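Side-chain contact in De novo designed protein CA01 (Synthetic construct, PDB 5E6G), which is a computationally designed, mostly helical protein with no known natural function, probably made to test the design of structurally distinct proteins by evolution-inspired strategies: residues R104-E109 with V129-Q134. Numbering follows the deposited sequence.
Sequences RAKGEE and VFYPAQ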
loop_
_atom_site.group_PDB
_atom_site.type_symbol
_atom_site.label_atom_id
_atom_site.label_comp_id
_atom_site.label_asym_id
_atom_site.label_seq_id
_atom_site.Cartn_x
_atom_site.Cartn_y
_atom_site.Cartn_z
ATOM N N ARG A 104 5.996 -6.558 -2.191
ATOM C CA ARG A 104 6.449 -6.773 -3.564
ATOM C C ARG A 104 5.788 -7.992 -4.200
ATOM O O ARG A 104 5.260 -7.915 -5.310
ATOM C CB ARG A 104 7.969 -6.942 -3.606
ATOM C CG ARG A 104 8.552 -6.906 -5.013
ATOM C CD ARG A 104 9.936 -7.532 -5.066
ATOM N NE ARG A 104 10.891 -6.848 -4.198
ATOM C CZ ARG A 104 11.552 -5.744 -4.532
ATOM N NH1 ARG A 104 11.362 -5.176 -5.717
ATOM N NH2 ARG A 104 12.404 -5.198 -3.674
ATOM N N ALA A 105 5.831 -9.119 -3.495
ATOM C CA ALA A 105 5.293 -10.372 -4.015
ATOM C C ALA A 105 3.788 -10.272 -4.241
ATOM O O ALA A 105 3.276 -10.715 -5.269
ATOM C CB ALA A 105 5.614 -11.517 -3.066
ATOM N N LYS A 106 3.084 -9.686 -3.278
ATOM C CA LYS A 106 1.643 -9.499 -3.396
ATOM C C LYS A 106 1.314 -8.506 -4.506
ATOM O O LYS A 106 0.361 -8.700 -5.264
ATOM C CB LYS A 106 1.053 -9.019 -2.070
ATOM C CG LYS A 106 -0.462 -8.841 -2.086
ATOM C CD LYS A 106 -1.178 -10.145 -2.404
ATOM C CE LYS A 106 -2.685 -9.997 -2.271
ATOM N NZ LYS A 106 -3.391 -11.302 -2.408
ATOM N N GLY A 107 2.103 -7.441 -4.591
ATOM C CA GLY A 107 1.912 -6.436 -5.618
ATOM C C GLY A 107 1.971 -7.034 -7.010
ATOM O O GLY A 107 1.095 -6.786 -7.836
ATOM N N GLU A 108 3.005 -7.831 -7.263
ATOM C CA GLU A 108 3.171 -8.502 -8.549
ATOM C C GLU A 108 1.968 -9.382 -8.859
ATOM O O GLU A 108 1.521 -9.464 -10.003
ATOM C CB GLU A 108 4.449 -9.342 -8.551
ATOM C CG GLU A 108 5.725 -8.516 -8.541
ATOM C CD GLU A 108 6.965 -9.355 -8.314
ATOM O OE1 GLU A 108 6.858 -10.598 -8.333
ATOM O OE2 GLU A 108 8.049 -8.769 -8.112
ATOM N N GLU A 109 1.449 -10.034 -7.826
ATOM C CA GLU A 109 0.281 -10.892 -7.963
ATOM C C GLU A 109 -0.960 -10.054 -8.258
ATOM O O GLU A 109 -1.796 -10.436 -9.074
ATOM C CB GLU A 109 0.084 -11.720 -6.688
ATOM C CG GLU A 109 -0.818 -12.934 -6.857
ATOM C CD GLU A 109 -0.726 -13.903 -5.688
ATOM O OE1 GLU A 109 0.317 -13.924 -4.998
ATOM O OE2 GLU A 109 -1.702 -14.648 -5.459
ATOM N N VAL A 129 -1.866 -2.790 0.299
ATOM C CA VAL A 129 -1.411 -2.161 1.532
ATOM C C VAL A 129 -1.612 -3.065 2.750
ATOM O O VAL A 129 -0.743 -3.141 3.621
ATOM C CB VAL A 129 -2.147 -0.816 1.760
ATOM C CG1 VAL A 129 -1.796 -0.214 3.119
ATOM C CG2 VAL A 129 -1.808 0.162 0.652
ATOM N N PHE A 130 -2.747 -3.754 2.808
ATOM C CA PHE A 130 -3.147 -4.455 4.029
ATOM C C PHE A 130 -2.658 -5.898 4.119
ATOM O O PHE A 130 -2.456 -6.408 5.221
ATOM C CB PHE A 130 -4.671 -4.427 4.170
ATOM C CG PHE A 130 -5.206 -3.105 4.645
ATOM C CD1 PHE A 130 -5.205 -2.792 5.993
ATOM C CD2 PHE A 130 -5.705 -2.177 3.748
ATOM C CE1 PHE A 130 -5.692 -1.580 6.437
ATOM C CE2 PHE A 130 -6.196 -0.963 4.185
ATOM C CZ PHE A 130 -6.189 -0.663 5.532
ATOM N N TYR A 131 -2.471 -6.562 2.982
ATOM C CA TYR A 131 -2.021 -7.956 2.998
ATOM C C TYR A 131 -0.638 -8.095 3.643
ATOM O O TYR A 131 -0.425 -9.001 4.450
ATOM C CB TYR A 131 -2.006 -8.547 1.580
ATOM C CG TYR A 131 -1.532 -9.982 1.532
ATOM C CD1 TYR A 131 -2.436 -11.033 1.621
ATOM C CD2 TYR A 131 -0.184 -10.288 1.408
ATOM C CE1 TYR A 131 -2.012 -12.345 1.583
ATOM C CE2 TYR A 131 0.252 -11.597 1.370
ATOM C CZ TYR A 131 -0.666 -12.623 1.458
ATOM O OH TYR A 131 -0.235 -13.928 1.419
ATOM N N PRO A 132 0.305 -7.199 3.298
ATOM C CA PRO A 132 1.615 -7.284 3.953
ATOM C C PRO A 132 1.590 -6.734 5.380
ATOM O O PRO A 132 2.540 -6.946 6.131
ATOM C CB PRO A 132 2.520 -6.425 3.051
ATOM C CG PRO A 132 1.715 -6.133 1.816
ATOM C CD PRO A 132 0.296 -6.160 2.258
ATOM N N ALA A 133 0.511 -6.044 5.744
ATOM C CA ALA A 133 0.386 -5.458 7.078
ATOM C C ALA A 133 -0.015 -6.500 8.117
ATOM O O ALA A 133 -0.047 -6.219 9.314
ATOM C CB ALA A 133 -0.628 -4.324 7.061
ATOM N N GLN A 134 -0.317 -7.705 7.654
ATOM C CA GLN A 134 -0.753 -8.773 8.539
ATOM C C GLN A 134 0.396 -9.254 9.420
ATOM O O GLN A 134 1.565 -9.011 9.120
ATOM C CB GLN A 134 -1.330 -9.927 7.721
ATOM C CG GLN A 134 -2.544 -9.520 6.904
ATOM C CD GLN A 134 -3.073 -10.635 6.034
ATOM O OE1 GLN A 134 -2.326 -11.286 5.305
ATOM N NE2 GLN A 134 -4.375 -10.864 6.109
#
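A cation-pi contact between K106 and Y131 joins helix 97-115 to the type I beta turn Y131-Q134 near the C-terminus of this mostly helical designed protein. The lysine lies over one face of the tyrosine ring, and the two side chains cross at about a right angle. K106 CG makes the closest approach, 3.8 Å from Y131 CD2. K106 CD sits 4.1 Å from the centroid of the Y131 ring and 17° off its normal, a CH-pi contact. The ammonium group is over the same face: K106 NZ is 4.5 Å from the Y131 ring centroid. In K106 the chain bends at chi2 (60°), and CD, CE and NZ then run over the ring from the CD2 side to CD1. K106 CE is 4.0 Å and K106 NZ 4.1 Å from Y131 CD1. In Y131, CG is anti to the backbone N (chi1 179°), which places one ring face against the lysine chain. No hydrogen bond links the two segments. Next to this pair, the turn packs against helix 97-115 through P132, which touches Y99, L102 and F103. It bonds to helix 54-75 through the A133 carbonyl and R59. With an alanine here in place of K106 the chain beyond CB would be gone, and this face of the Y131 ring would probably lose its methylene cover and its nearby positive charge. The contact lies at the surface. Its chemistry combines apolar methylene packing with a probably modest electrostatic attraction between the ammonium group and the ring's pi electrons.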